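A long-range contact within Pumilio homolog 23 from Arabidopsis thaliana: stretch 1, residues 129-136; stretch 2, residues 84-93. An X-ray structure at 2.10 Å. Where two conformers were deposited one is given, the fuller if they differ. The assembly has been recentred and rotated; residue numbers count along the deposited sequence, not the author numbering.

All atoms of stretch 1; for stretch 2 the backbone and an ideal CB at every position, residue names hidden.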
# COMPACT_ATOMS: atom_id res chain seq x y z
N HIS A 129 23.44 -19.11 2.54
CA HIS A 129 24.79 -18.77 2.08
C HIS A 129 25.10 -19.42 0.74
O HIS A 129 25.62 -18.77 -0.17
CB HIS A 129 25.84 -19.17 3.12
CG HIS A 129 27.23 -18.81 2.70
ND1 HIS A 129 27.70 -17.51 2.71
CD2 HIS A 129 28.25 -19.57 2.23
CE1 HIS A 129 28.95 -17.49 2.28
NE2 HIS A 129 29.31 -18.73 1.98
N SER A 130 24.77 -20.71 0.58
CA SER A 130 25.09 -21.37 -0.68
C SER A 130 24.37 -20.70 -1.85
O SER A 130 24.94 -20.55 -2.93
CB SER A 130 24.76 -22.87 -0.59
OG SER A 130 23.37 -23.06 -0.37
N ILE A 131 23.14 -20.24 -1.62
CA ILE A 131 22.36 -19.58 -2.66
C ILE A 131 22.92 -18.19 -2.95
O ILE A 131 23.11 -17.80 -4.11
CB ILE A 131 20.88 -19.51 -2.26
CG1 ILE A 131 20.25 -20.89 -2.21
CG2 ILE A 131 20.07 -18.66 -3.24
CD1 ILE A 131 18.80 -20.84 -1.74
N CYS A 132 23.16 -17.39 -1.90
CA CYS A 132 23.61 -16.02 -2.13
C CYS A 132 24.97 -15.98 -2.79
O CYS A 132 25.25 -15.08 -3.61
CB CYS A 132 23.65 -15.25 -0.80
SG CYS A 132 22.01 -14.93 -0.06
N LYS A 133 25.83 -16.95 -2.47
CA LYS A 133 27.18 -16.96 -3.02
C LYS A 133 27.16 -17.14 -4.54
O LYS A 133 27.89 -16.45 -5.26
CB LYS A 133 27.99 -18.05 -2.34
CG LYS A 133 29.46 -18.06 -2.64
CD LYS A 133 30.18 -18.83 -1.53
CE LYS A 133 31.35 -19.65 -2.06
NZ LYS A 133 32.39 -18.78 -2.66
N VAL A 134 26.33 -18.06 -5.04
CA VAL A 134 26.26 -18.24 -6.49
C VAL A 134 25.62 -17.03 -7.14
O VAL A 134 26.00 -16.63 -8.25
CB VAL A 134 25.52 -19.55 -6.87
CG1 VAL A 134 24.04 -19.48 -6.51
CG2 VAL A 134 25.68 -19.85 -8.36
N ILE A 135 24.67 -16.39 -6.46
CA ILE A 135 24.03 -15.22 -7.04
C ILE A 135 25.01 -14.06 -7.12
O ILE A 135 25.18 -13.43 -8.18
CB ILE A 135 22.76 -14.84 -6.25
CG1 ILE A 135 21.68 -15.90 -6.48
CG2 ILE A 135 22.28 -13.43 -6.67
CD1 ILE A 135 20.46 -15.75 -5.59
N VAL A 136 25.70 -13.78 -6.01
CA VAL A 136 26.62 -12.65 -5.94
C VAL A 136 27.75 -12.79 -6.95
O VAL A 136 28.28 -11.79 -7.45
CB VAL A 136 27.13 -12.54 -4.48
CG1 VAL A 136 28.48 -11.83 -4.39
CG2 VAL A 136 26.08 -11.82 -3.64
N UNK A 84 18.74 -27.70 -1.55
CA UNK A 84 19.29 -26.38 -1.84
C UNK A 84 20.80 -26.45 -2.02
O UNK A 84 21.36 -25.86 -2.96
CB UNK A 84 18.94 -25.40 -0.72
N UNK A 85 21.48 -27.19 -1.14
CA UNK A 85 22.93 -27.32 -1.25
C UNK A 85 23.33 -28.01 -2.54
O UNK A 85 24.26 -27.57 -3.22
CB UNK A 85 23.49 -28.09 -0.05
N UNK A 86 22.62 -29.08 -2.91
CA UNK A 86 22.96 -29.83 -4.12
C UNK A 86 22.59 -29.07 -5.39
O UNK A 86 23.15 -29.35 -6.45
CB UNK A 86 22.26 -31.19 -4.11
N UNK A 87 21.64 -28.15 -5.33
CA UNK A 87 21.23 -27.42 -6.52
C UNK A 87 21.86 -26.03 -6.62
O UNK A 87 21.56 -25.30 -7.56
CB UNK A 87 19.71 -27.29 -6.54
N UNK A 88 22.73 -25.65 -5.66
CA UNK A 88 23.17 -24.26 -5.59
C UNK A 88 23.88 -23.83 -6.86
O UNK A 88 23.70 -22.71 -7.33
CB UNK A 88 24.09 -24.06 -4.39
N UNK A 89 24.69 -24.72 -7.46
CA UNK A 89 25.46 -24.31 -8.63
C UNK A 89 24.58 -24.05 -9.85
O UNK A 89 25.03 -23.41 -10.80
CB UNK A 89 26.50 -25.38 -8.97
N UNK A 90 23.34 -24.53 -9.84
CA UNK A 90 22.41 -24.26 -10.94
C UNK A 90 21.24 -23.41 -10.48
O UNK A 90 20.31 -23.17 -11.27
CB UNK A 90 21.90 -25.57 -11.54
N UNK A 91 21.26 -22.93 -9.24
CA UNK A 91 20.15 -22.13 -8.74
C UNK A 91 19.85 -20.90 -9.60
O UNK A 91 18.66 -20.66 -9.88
CB UNK A 91 20.45 -21.69 -7.31
N UNK A 92 20.83 -20.11 -10.07
CA UNK A 92 20.48 -18.96 -10.93
C UNK A 92 19.77 -19.36 -12.21
O UNK A 92 18.82 -18.68 -12.61
CB UNK A 92 21.74 -18.17 -11.29
N UNK A 93 20.20 -20.45 -12.86
CA UNK A 93 19.49 -20.92 -14.05
C UNK A 93 18.09 -21.42 -13.71
O UNK A 93 17.14 -21.18 -14.46
CB UNK A 93 20.29 -22.03 -14.74

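Stretch 1 is a continuous helix that offers stretch 2 a largely apolar surface built from S130, I131, V134 and I135. No hydrogen bond crosses between the stretches; the contact is made by packing.

Position 84 lies in helical backbone with its CA-to-CB bond toward stretch 1. The ideal CB is 4.7 Å from I131 CD1 and 5.0 Å from S130 OG, which leaves room for one further carbon on the side of I131; isoleucine, leucine, valine or methionine would all suit it, since the remaining atoms of a branched or flexible aliphatic chain can turn elsewhere. The residue is I84, in the m rotamer at chi1, and its CG2 comes to 3.5 Å from I131 CD1 and 3.8 Å from S130 OG.

At 85 the helix continues but CA-to-CB points away. The ideal CB still lies 5.0 Å from S130 OG, yet anything long would extend past the contact, so a polar or charged residue fits well. R85 is extended at chi1 and chi2 (both t) and touches stretch 1 chiefly through its backbone, with CA 4.4 Å from S130 OG.

Positions 86 and 87 have nothing of stretch 1 within 5.5 Å of their ideal CB atoms, and the contact sets little limit on either. They are N86 and S87, neither of which touches stretch 1.

Position 88 is the tightest. Its CA is 5.6 Å from I131 CA, its CA-to-CB bond points toward stretch 1, and the ideal CB already lies 3.9 Å from S130 O and 5.0 Å from V134 CG1. So close an approach favours a small residue such as alanine, glycine or serine. A88 meets it with a single methyl, whose CB is 4.0 Å from S130 CB, while its carbonyl A88 O sits 3.3 Å from V134 CG1 and accepts a hydrogen bond from the backbone N of position 91 (3.1 Å).

Position 89 points away, and polar residues would be at ease there; S89 reaches stretch 1 through its backbone, with O 4.4 Å from V134 CG2. Position 90 also points away and occupies the N-cap position, where serine, threonine, aspartate or asparagine are common. The residue is instead V90, whose side chain makes no contact with stretch 1.

At 91 the chain is helical again and CA-to-CB points toward stretch 1, the ideal CB lying 4.3 Å from V134 CG1 and 5.1 Å from I131 CG2. A large apolar side chain, aromatic or aliphatic, could run along the isoleucines. F91, with chi1 at t, lays one ring face against I131 CG2, which stands 3.8 Å from the ring centroid and 20° off the normal, a CH-pi contact. I135 CD1 approaches the same ring obliquely, 4.1 Å from F91 CE1.

Position 92, also directed toward stretch 1, has its ideal CB 5.2 Å from V134 CG2 and 5.3 Å from I135 CG1. A compact apolar residue would suit, and proline is well tolerated in the first turn of a helix. P92 places CG 3.6 Å from V134 CG2.

Position 93 is out of reach and unconstrained here; it is A93.

Stretch 2, residues 84-93: IRNSASVFPA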
# COMPACT_ATOMS: atom_id res chain seq x y z
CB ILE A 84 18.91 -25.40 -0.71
CG1 ILE A 84 17.39 -25.16 -0.73
CG2 ILE A 84 19.73 -24.12 -0.82
CD1 ILE A 84 16.89 -24.28 0.44
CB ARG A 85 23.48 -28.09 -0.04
CG ARG A 85 24.96 -28.48 -0.17
CD ARG A 85 25.55 -29.03 1.13
NE ARG A 85 24.95 -30.31 1.52
CZ ARG A 85 24.02 -30.45 2.46
NH1 ARG A 85 23.56 -29.39 3.12
NH2 ARG A 85 23.54 -31.65 2.74
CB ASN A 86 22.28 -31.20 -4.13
CG ASN A 86 22.89 -32.17 -3.12
OD1 ASN A 86 22.20 -32.74 -2.27
ND2 ASN A 86 24.20 -32.37 -3.22
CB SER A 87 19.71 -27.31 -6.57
OG SER A 87 19.26 -26.43 -5.55
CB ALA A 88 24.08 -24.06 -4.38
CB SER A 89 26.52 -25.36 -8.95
OG SER A 89 25.93 -26.59 -9.34
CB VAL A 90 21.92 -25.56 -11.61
CG1 VAL A 90 23.12 -26.32 -12.19
CG2 VAL A 90 21.17 -26.43 -10.61
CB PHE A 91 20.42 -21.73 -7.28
CG PHE A 91 19.26 -21.04 -6.62
CD1 PHE A 91 19.11 -19.66 -6.71
CD2 PHE A 91 18.34 -21.76 -5.87
CE1 PHE A 91 18.04 -19.02 -6.10
CE2 PHE A 91 17.28 -21.13 -5.26
CZ PHE A 91 17.13 -19.76 -5.36
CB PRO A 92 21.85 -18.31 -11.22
CG PRO A 92 22.69 -18.70 -10.06
CD PRO A 92 22.27 -20.12 -9.74
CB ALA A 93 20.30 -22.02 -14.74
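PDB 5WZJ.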